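Local coordinates for protection of telomeres protein poz1 (PDB 5WE0), which binds telomeric DNA and negatively regulates telomerase and telomere length in fission yeast, at residues R6-S9 and V10-L14; A99-R102 and L103-E107; P161-H164 and I165-T168. All coordinates share one frame; numbering follows the deposited sequence.

Contact 1. Residues R6-S9 and V10-L14; sequences RSQS and VLNTL
Arg-6, Ser-7, Gln-8 and Ser-9 meet Val-10, Leu-11, Asn-12 and Thr-13 across one turn of helix 2-18, in a local i to i+4 contact at the start of the chain. The backbone bonds are regular: Val-10 N donates to Arg-6 O at 2.9 Å, and the next three amides repeat the step. Side chains add to this by leaning back on the carbonyls. In Val-10, CG2 lies beside the backbone N, which brings this methyl to 3.2 Å from Arg-6 O, while CG1 is anti to N (chi1 175°). Leu-11 puts CB 3.3 Å from Gln-8 O, and its CG packs near Ser-7 O. Gln-8 is bent at chi2 (-64°), which turns its amide forward along the helix until NE2 lies 3.9 Å from the methyl CD1 of Leu-11. Thr-13 holds OG1 beside its own N and aims it back at the preceding turn, where Ser-9 O accepts a weak hydrogen bond at 3.5 Å in addition to the regular backbone bond from Thr-13 N. The buried hydroxyl of Ser-7 turns elsewhere: its OG is hydrogen-bonded to Ser-44 and to the carbonyl of Glu-3. Val-10 and Leu-11 pack on Cys-37 and Leu-41 of helix 31-43. The chemistry is thus that of an amphipathic helix, whose apolar residues turn to helix 31-43 and, at Leu-11, also to an aromatic side chain of another protein, while Gln-8, Ser-9 and Asn-12 stay on the exposed side.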
ATOM      1  N   ARG A   6      21.693  -8.942  14.758  1.00 39.61           N
ATOM      2  CA  ARG A   6      20.510  -9.769  14.995  1.00 39.80           C
ATOM      3  C   ARG A   6      19.309  -9.271  14.194  1.00 40.22           C
ATOM      4  O   ARG A   6      18.592 -10.069  13.573  1.00 39.18           O
ATOM      5  CB  ARG A   6      20.183  -9.817  16.489  1.00 42.98           C
ATOM      6  CG  ARG A   6      21.216 -10.602  17.294  1.00 45.20           C
ATOM      7  CD  ARG A   6      20.796 -10.841  18.714  1.00 43.50           C
ATOM      8  NE  ARG A   6      20.620  -9.596  19.441  1.00 46.63           N
ATOM      9  CZ  ARG A   6      21.518  -9.084  20.275  1.00 56.46           C
ATOM     10  NH1 ARG A   6      22.665  -9.712  20.484  1.00 57.04           N
ATOM     11  NH2 ARG A   6      21.270  -7.943  20.901  1.00 60.80           N
ATOM     12  N   SER A   7      19.094  -7.954  14.169  1.00 41.43           N
ATOM     13  CA  SER A   7      17.972  -7.387  13.417  1.00 42.03           C
ATOM     14  C   SER A   7      18.085  -7.684  11.925  1.00 36.73           C
ATOM     15  O   SER A   7      17.095  -8.068  11.282  1.00 36.69           O
ATOM     16  CB  SER A   7      17.882  -5.884  13.679  1.00 46.30           C
ATOM     17  OG  SER A   7      17.598  -5.641  15.053  1.00 46.36           O
ATOM     18  N   GLN A   8      19.286  -7.530  11.356  1.00 39.07           N
ATOM     19  CA  GLN A   8      19.467  -7.846   9.940  1.00 37.72           C
ATOM     20  C   GLN A   8      19.172  -9.309   9.669  1.00 39.16           C
ATOM     21  O   GLN A   8      18.574  -9.651   8.641  1.00 39.38           O
ATOM     22  CB  GLN A   8      20.874  -7.493   9.477  1.00 43.08           C
ATOM     23  CG  GLN A   8      20.877  -6.345   8.481  1.00 55.40           C
ATOM     24  CD  GLN A   8      20.159  -6.706   7.171  1.00 60.36           C
ATOM     25  OE1 GLN A   8      20.097  -7.879   6.764  1.00 57.70           O
ATOM     26  NE2 GLN A   8      19.580  -5.699   6.529  1.00 62.92           N
ATOM     27  N   SER A   9      19.568 -10.188  10.585  1.00 36.76           N
ATOM     28  CA  SER A   9      19.249 -11.594  10.409  1.00 34.26           C
ATOM     29  C   SER A   9      17.741 -11.834  10.505  1.00 33.72           C
ATOM     30  O   SER A   9      17.184 -12.634   9.741  1.00 34.73           O
ATOM     31  CB  SER A   9      20.020 -12.430  11.433  1.00 37.17           C
ATOM     32  OG  SER A   9      19.841 -13.801  11.145  1.00 40.21           O
ATOM     33  N   VAL A  10      17.049 -11.144  11.421  1.00 32.64           N
ATOM     34  CA  VAL A  10      15.580 -11.253  11.453  1.00 29.68           C
ATOM     35  C   VAL A  10      14.981 -10.806  10.116  1.00 32.43           C
ATOM     36  O   VAL A  10      14.049 -11.433   9.594  1.00 30.96           O
ATOM     37  CB  VAL A  10      14.997 -10.452  12.634  1.00 34.82           C
ATOM     38  CG1 VAL A  10      13.471 -10.467  12.573  1.00 31.89           C
ATOM     39  CG2 VAL A  10      15.509 -10.995  13.980  1.00 31.45           C
ATOM     40  N   LEU A  11      15.525  -9.727   9.526  1.00 35.48           N
ATOM     41  CA  LEU A  11      15.062  -9.279   8.209  1.00 36.75           C
ATOM     42  C   LEU A  11      15.249 -10.360   7.150  1.00 37.05           C
ATOM     43  O   LEU A  11      14.347 -10.603   6.330  1.00 38.88           O
ATOM     44  CB  LEU A  11      15.790  -7.995   7.787  1.00 38.78           C
ATOM     45  CG  LEU A  11      15.167  -6.674   8.257  1.00 36.06           C
ATOM     46  CD1 LEU A  11      15.931  -5.470   7.737  1.00 41.24           C
ATOM     47  CD2 LEU A  11      13.696  -6.596   7.872  1.00 32.44           C
ATOM     48  N   ASN A  12      16.410 -11.033   7.156  1.00 36.13           N
ATOM     49  CA  ASN A  12      16.653 -12.115   6.201  1.00 37.21           C
ATOM     50  C   ASN A  12      15.676 -13.260   6.384  1.00 34.17           C
ATOM     51  O   ASN A  12      15.224 -13.862   5.403  1.00 41.76           O
ATOM     52  CB  ASN A  12      18.094 -12.623   6.324  1.00 40.58           C
ATOM     53  CG  ASN A  12      19.099 -11.567   5.950  1.00 42.59           C
ATOM     54  OD1 ASN A  12      20.048 -11.297   6.689  1.00 46.44           O
ATOM     55  ND2 ASN A  12      18.881 -10.936   4.802  1.00 45.51           N
ATOM     56  N   THR A  13      15.331 -13.581   7.627  1.00 34.50           N
ATOM     57  CA  THR A  13      14.301 -14.592   7.848  1.00 33.02           C
ATOM     58  C   THR A  13      12.947 -14.150   7.298  1.00 33.25           C
ATOM     59  O   THR A  13      12.223 -14.957   6.688  1.00 34.13           O
ATOM     60  CB  THR A  13      14.210 -14.937   9.337  1.00 35.27           C
ATOM     61  OG1 THR A  13      15.420 -15.607   9.735  1.00 35.19           O
ATOM     62  CG2 THR A  13      12.979 -15.818   9.634  1.00 29.61           C
ATOM     63  N   LEU A  14      12.557 -12.891   7.537  1.00 31.74           N
ATOM     64  CA  LEU A  14      11.265 -12.428   7.014  1.00 31.31           C
ATOM     65  C   LEU A  14      11.218 -12.512   5.491  1.00 35.95           C
ATOM     66  O   LEU A  14      10.171 -12.840   4.911  1.00 32.55           O
ATOM     67  CB  LEU A  14      10.962 -11.008   7.494  1.00 32.97           C
ATOM     68  CG  LEU A  14      10.255 -10.916   8.856  1.00 35.83           C
ATOM     69  CD1 LEU A  14       9.934  -9.460   9.185  1.00 34.71           C
ATOM     70  CD2 LEU A  14       8.990 -11.777   8.912  1.00 28.73           C
TER

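Contact 2. Residues A99-R102 and L103-E107; sequences ALER and LENIE
Asn-105 rests on the carbonyls of the preceding turn of helix 93-115, and its side chain can be followed outward atom by atom. CB lies 3.5 Å from Arg-102 O. With CG beside the backbone N (chi1 -63°), the amide folds back along the helix and CG comes to 3.3 Å from Glu-101 O, the same carbonyl that accepts from Asn-105 N at 2.9 Å. At the tip, OD1 is equally near Glu-101 O, but both are acceptors and no bond joins them. OD1 instead receives a hydrogen from a water at 2.8 Å. That water gives its other hydrogen to Glu-101 OE1 at 3.1 Å, bridging two polar side chains one turn apart. ND2, on the other branch, sits 3.6 Å from Glu-101 O. The extended chain of Glu-101 (chi1 -176°) carries its carboxylate outward to the shared water. On another side of the helix, Ile-106 lays CG1 3.4 Å from Arg-102 O. The Arg-102 guanidinium finds its partners outside this turn: a cation-pi contact with Phe-60 and a salt bridge with an acidic side chain of another protein. The i to i+4 backbone bonding is that of a regular alpha helix, and this one lies near the middle of an all-helical fold, with helices 54-64, 130-157, 164-174 and 209-230 packed around it.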
ATOM      1  N   ALA A  99      -0.339   3.108   4.691  1.00 27.76           N
ATOM      2  CA  ALA A  99      -0.242   2.288   3.493  1.00 24.42           C
ATOM      3  C   ALA A  99       0.092   3.137   2.266  1.00 27.39           C
ATOM      4  O   ALA A  99       0.847   2.695   1.393  1.00 24.06           O
ATOM      5  CB  ALA A  99      -1.547   1.519   3.285  1.00 21.56           C
ATOM      6  N   LEU A 100      -0.499   4.342   2.151  1.00 26.78           N
ATOM      7  CA  LEU A 100      -0.204   5.198   0.999  1.00 26.03           C
ATOM      8  C   LEU A 100       1.226   5.702   1.035  1.00 26.62           C
ATOM      9  O   LEU A 100       1.865   5.864  -0.011  1.00 24.18           O
ATOM     10  CB  LEU A 100      -1.159   6.382   0.936  1.00 27.12           C
ATOM     11  CG  LEU A 100      -2.575   6.056   0.451  1.00 27.27           C
ATOM     12  CD1 LEU A 100      -3.538   7.190   0.822  1.00 26.94           C
ATOM     13  CD2 LEU A 100      -2.538   5.791  -1.044  1.00 23.42           C
ATOM     14  N   GLU A 101       1.733   5.975   2.228  1.00 24.24           N
ATOM     15  CA  GLU A 101       3.116   6.378   2.329  1.00 30.62           C
ATOM     16  C   GLU A 101       4.035   5.230   1.931  1.00 28.96           C
ATOM     17  O   GLU A 101       5.028   5.442   1.231  1.00 30.94           O
ATOM     18  CB  GLU A 101       3.397   6.880   3.742  1.00 33.83           C
ATOM     19  CG  GLU A 101       4.787   7.419   3.910  1.00 46.01           C
ATOM     20  CD  GLU A 101       4.955   8.219   5.190  1.00 56.15           C
ATOM     21  OE1 GLU A 101       6.114   8.559   5.541  1.00 63.56           O
ATOM     22  OE2 GLU A 101       3.925   8.535   5.833  1.00 60.38           O
ATOM     23  N   ARG A 102       3.658   4.016   2.321  1.00 27.19           N
ATOM     24  CA  ARG A 102       4.422   2.828   1.976  1.00 28.91           C
ATOM     25  C   ARG A 102       4.392   2.621   0.463  1.00 28.63           C
ATOM     26  O   ARG A 102       5.420   2.335  -0.150  1.00 30.83           O
ATOM     27  CB  ARG A 102       3.857   1.598   2.689  1.00 27.56           C
ATOM     28  CG  ARG A 102       4.231   1.509   4.160  1.00 30.04           C
ATOM     29  CD  ARG A 102       3.763   0.197   4.771  1.00 31.69           C
ATOM     30  NE  ARG A 102       3.190   0.386   6.100  1.00 35.44           N
ATOM     31  CZ  ARG A 102       3.888   0.749   7.170  1.00 44.49           C
ATOM     32  NH1 ARG A 102       5.193   0.963   7.072  1.00 36.29           N
ATOM     33  NH2 ARG A 102       3.283   0.897   8.341  1.00 30.15           N
ATOM     34  N   LEU A 103       3.212   2.769  -0.137  1.00 26.49           N
ATOM     35  CA  LEU A 103       3.079   2.610  -1.578  1.00 25.81           C
ATOM     36  C   LEU A 103       3.941   3.630  -2.308  1.00 27.84           C
ATOM     37  O   LEU A 103       4.575   3.331  -3.330  1.00 25.56           O
ATOM     38  CB  LEU A 103       1.625   2.768  -1.982  1.00 22.81           C
ATOM     39  CG  LEU A 103       1.311   2.273  -3.380  1.00 29.76           C
ATOM     40  CD1 LEU A 103       1.533   0.765  -3.477  1.00 27.35           C
ATOM     41  CD2 LEU A 103      -0.129   2.662  -3.737  1.00 32.16           C
ATOM     42  N   GLU A 104       3.980   4.840  -1.784  1.00 26.24           N
ATOM     43  CA  GLU A 104       4.813   5.876  -2.371  1.00 31.19           C
ATOM     44  C   GLU A 104       6.303   5.557  -2.238  1.00 31.19           C
ATOM     45  O   GLU A 104       7.070   5.815  -3.172  1.00 32.50           O
ATOM     46  CB  GLU A 104       4.452   7.209  -1.725  1.00 30.00           C
ATOM     47  CG  GLU A 104       5.169   8.405  -2.259  1.00 35.26           C
ATOM     48  CD  GLU A 104       4.606   9.665  -1.645  1.00 42.93           C
ATOM     49  OE1 GLU A 104       4.894   9.909  -0.452  1.00 47.33           O
ATOM     50  OE2 GLU A 104       3.882  10.404  -2.356  1.00 47.21           O
ATOM     51  N   ASN A 105       6.739   4.994  -1.095  1.00 29.69           N
ATOM     52  CA  ASN A 105       8.136   4.562  -0.980  1.00 27.63           C
ATOM     53  C   ASN A 105       8.464   3.516  -2.038  1.00 29.28           C
ATOM     54  O   ASN A 105       9.513   3.587  -2.681  1.00 32.05           O
ATOM     55  CB  ASN A 105       8.433   3.980   0.405  1.00 32.20           C
ATOM     56  CG  ASN A 105       8.273   4.995   1.538  1.00 39.60           C
ATOM     57  OD1 ASN A 105       8.227   6.205   1.316  1.00 40.76           O
ATOM     58  ND2 ASN A 105       8.146   4.484   2.770  1.00 43.04           N
ATOM     59  N   ILE A 106       7.556   2.554  -2.257  1.00 28.64           N
ATOM     60  CA  ILE A 106       7.770   1.541  -3.290  1.00 28.16           C
ATOM     61  C   ILE A 106       7.952   2.205  -4.643  1.00 28.12           C
ATOM     62  O   ILE A 106       8.897   1.908  -5.384  1.00 25.18           O
ATOM     63  CB  ILE A 106       6.599   0.543  -3.323  1.00 27.20           C
ATOM     64  CG1 ILE A 106       6.530  -0.272  -2.038  1.00 26.37           C
ATOM     65  CG2 ILE A 106       6.718  -0.364  -4.519  1.00 24.01           C
ATOM     66  CD1 ILE A 106       5.171  -0.999  -1.863  1.00 23.85           C
ATOM     67  N   GLU A 107       7.043   3.121  -4.982  1.00 27.54           N
ATOM     68  CA  GLU A 107       7.098   3.754  -6.291  1.00 28.26           C
ATOM     69  C   GLU A 107       8.375   4.571  -6.432  1.00 29.51           C
ATOM     70  O   GLU A 107       8.986   4.618  -7.511  1.00 25.19           O
ATOM     71  CB  GLU A 107       5.857   4.636  -6.504  1.00 26.87           C
ATOM     72  CG  GLU A 107       5.876   5.527  -7.762  1.00 25.88           C
ATOM     73  CD  GLU A 107       5.977   4.758  -9.082  1.00 32.08           C
ATOM     74  OE1 GLU A 107       5.885   3.507  -9.090  1.00 31.14           O
ATOM     75  OE2 GLU A 107       6.132   5.413 -10.140  1.00 34.98           O
TER
HETATM   76  O   HOH W   1       8.431   7.671   3.637  1.00 54.97           O

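Contact 3. Residues P161-H164 and I165-T168; sequences PIDH and INFT
Asp-163 and Asn-166 meet across the first turn of helix 164-174, and hydrogen bonds dominate their contact. Asp-163 occupies the N-cap position. Its CG stands anti to the backbone N (chi1 179°), which swings the carboxylate over the helix start. There OD1 accepts from Asn-166 N at 3.2 Å, with the donor well above the carboxylate plane, while OD2 takes the side-chain amide of the same residue on its syn side, ND2 to OD2 being 2.6 Å. The amide and carboxylate planes are 64° apart, yet the acceptor OD2 lies close to the plane of the Asn-166 amide. One asparagine therefore grips both carboxylate oxygens and should restrain the rotation of the cap. Further bonds complete the turn: Phe-167 N reaches Asp-163 O at 2.9 Å, and Thr-168 bonds twice to His-164 O, through its backbone N at 2.9 Å and through its hydroxyl OG1 at 3.0 Å, the two donors arriving from opposite faces of the carbonyl plane. A bond from Gln-186 also engages OG1.

Apolar contacts centre on Ile-162. Its CG2 sits over the middle of the His-164 ring, 3.7 Å above the plane, and meets Phe-167 CD2 at 4.3 Å. The imidazole is tied by NE2 to Ser-189 OG. The capped turn thus follows the loop after helix 130-157. Phe-167 packs on Ala-153, Phe-156 and Leu-157 of that helix, while Leu-185 and Gln-186 of helix 179-188 touch the same buried side chain from the next helix along.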
ATOM      1  N   PRO A 161     -21.876  10.719  13.232  1.00 36.65           N
ATOM      2  CA  PRO A 161     -21.387  11.883  12.478  1.00 38.68           C
ATOM      3  C   PRO A 161     -20.023  11.657  11.782  1.00 38.97           C
ATOM      4  O   PRO A 161     -19.305  10.697  12.106  1.00 34.81           O
ATOM      5  CB  PRO A 161     -21.260  12.953  13.560  1.00 36.85           C
ATOM      6  CG  PRO A 161     -20.874  12.166  14.782  1.00 39.09           C
ATOM      7  CD  PRO A 161     -21.626  10.852  14.679  1.00 36.72           C
ATOM      8  N   ILE A 162     -19.712  12.530  10.819  1.00 36.09           N
ATOM      9  CA  ILE A 162     -18.441  12.491  10.110  1.00 39.60           C
ATOM     10  C   ILE A 162     -17.325  12.967  11.025  1.00 46.85           C
ATOM     11  O   ILE A 162     -17.485  13.939  11.776  1.00 45.14           O
ATOM     12  CB  ILE A 162     -18.501  13.368   8.848  1.00 39.33           C
ATOM     13  CG1 ILE A 162     -19.366  12.717   7.788  1.00 38.61           C
ATOM     14  CG2 ILE A 162     -17.092  13.630   8.278  1.00 43.15           C
ATOM     15  CD1 ILE A 162     -19.272  13.415   6.453  1.00 40.44           C
ATOM     16  N   ASP A 163     -16.173  12.302  10.941  1.00 43.48           N
ATOM     17  CA  ASP A 163     -14.951  12.748  11.607  1.00 45.48           C
ATOM     18  C   ASP A 163     -14.263  13.780  10.713  1.00 48.29           C
ATOM     19  O   ASP A 163     -13.345  13.468   9.946  1.00 46.05           O
ATOM     20  CB  ASP A 163     -14.079  11.536  11.898  1.00 48.38           C
ATOM     21  CG  ASP A 163     -12.775  11.883  12.556  1.00 54.87           C
ATOM     22  OD1 ASP A 163     -12.437  13.083  12.664  1.00 56.10           O
ATOM     23  OD2 ASP A 163     -12.081  10.927  12.977  1.00 59.97           O
ATOM     24  N   HIS A 164     -14.690  15.044  10.846  1.00 47.36           N
ATOM     25  CA  HIS A 164     -14.277  16.082   9.901  1.00 48.17           C
ATOM     26  C   HIS A 164     -12.806  16.424  10.033  1.00 47.46           C
ATOM     27  O   HIS A 164     -12.179  16.833   9.049  1.00 48.76           O
ATOM     28  CB  HIS A 164     -15.113  17.347  10.067  1.00 45.77           C
ATOM     29  CG  HIS A 164     -16.362  17.343   9.250  1.00 50.04           C
ATOM     30  ND1 HIS A 164     -17.615  17.182   9.802  1.00 56.81           N
ATOM     31  CD2 HIS A 164     -16.549  17.461   7.914  1.00 56.57           C
ATOM     32  CE1 HIS A 164     -18.522  17.211   8.842  1.00 57.36           C
ATOM     33  NE2 HIS A 164     -17.901  17.375   7.685  1.00 52.01           N
ATOM     34  N   ILE A 165     -12.255  16.314  11.239  1.00 47.32           N
ATOM     35  CA  ILE A 165     -10.862  16.682  11.453  1.00 51.60           C
ATOM     36  C   ILE A 165      -9.931  15.731  10.704  1.00 50.53           C
ATOM     37  O   ILE A 165      -9.063  16.159   9.932  1.00 47.38           O
ATOM     38  CB  ILE A 165     -10.564  16.710  12.962  1.00 52.31           C
ATOM     39  CG1 ILE A 165     -11.229  17.947  13.591  1.00 47.58           C
ATOM     40  CG2 ILE A 165      -9.045  16.657  13.210  1.00 53.75           C
ATOM     41  CD1 ILE A 165     -11.311  17.917  15.090  1.00 46.42           C
ATOM     42  N   ASN A 166     -10.102  14.423  10.920  1.00 49.56           N
ATOM     43  CA  ASN A 166      -9.286  13.436  10.217  1.00 47.96           C
ATOM     44  C   ASN A 166      -9.616  13.379   8.734  1.00 45.58           C
ATOM     45  O   ASN A 166      -8.719  13.174   7.904  1.00 43.65           O
ATOM     46  CB  ASN A 166      -9.482  12.084  10.865  1.00 48.61           C
ATOM     47  CG  ASN A 166      -8.847  12.019  12.226  1.00 51.14           C
ATOM     48  OD1 ASN A 166      -7.749  12.538  12.438  1.00 51.08           O
ATOM     49  ND2 ASN A 166      -9.562  11.445  13.178  1.00 49.50           N
ATOM     50  N   PHE A 167     -10.888  13.583   8.384  1.00 43.58           N
ATOM     51  CA  PHE A 167     -11.271  13.661   6.981  1.00 43.69           C
ATOM     52  C   PHE A 167     -10.476  14.751   6.271  1.00 48.26           C
ATOM     53  O   PHE A 167      -9.938  14.542   5.174  1.00 45.75           O
ATOM     54  CB  PHE A 167     -12.774  13.939   6.869  1.00 44.73           C
ATOM     55  CG  PHE A 167     -13.312  13.803   5.478  1.00 41.41           C
ATOM     56  CD1 PHE A 167     -12.728  12.935   4.581  1.00 43.98           C
ATOM     57  CD2 PHE A 167     -14.356  14.589   5.049  1.00 44.88           C
ATOM     58  CE1 PHE A 167     -13.216  12.827   3.292  1.00 45.91           C
ATOM     59  CE2 PHE A 167     -14.843  14.489   3.770  1.00 46.92           C
ATOM     60  CZ  PHE A 167     -14.281  13.607   2.892  1.00 46.42           C
ATOM     61  N   THR A 168     -10.400  15.929   6.887  1.00 48.24           N
ATOM     62  CA  THR A 168      -9.678  17.049   6.292  1.00 51.27           C
ATOM     63  C   THR A 168      -8.181  16.777   6.217  1.00 49.02           C
ATOM     64  O   THR A 168      -7.562  16.970   5.167  1.00 52.92           O
ATOM     65  CB  THR A 168      -9.965  18.318   7.088  1.00 56.98           C
ATOM     66  OG1 THR A 168     -11.314  18.731   6.825  1.00 59.09           O
ATOM     67  CG2 THR A 168      -8.981  19.433   6.712  1.00 56.58           C
TER

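In the fold
The three contacts follow in series along an all-helical chain: contact 1 on helix 2-18, contact 2 on helix 93-115, and contact 3 where the loop after helix 130-157 enters helix 164-174. The centre of contact 2 lies about 6 Å from the centre of the chain, those of contacts 1 and 3 about 22 and 23 Å. Between contact centres the distances are about 22 Å (1 to 2), 23 Å (2 to 3) and 39 Å (1 to 3), and none touches another. Helix 54-64 packs on contacts 1 and 2; helix 164-174 carries contact 3 and covers contact 2. Contact 2 thus belongs to the fold's core, contacts 1 and 3 to its outlying parts, and Leu-11 and Arg-102 meet another protein.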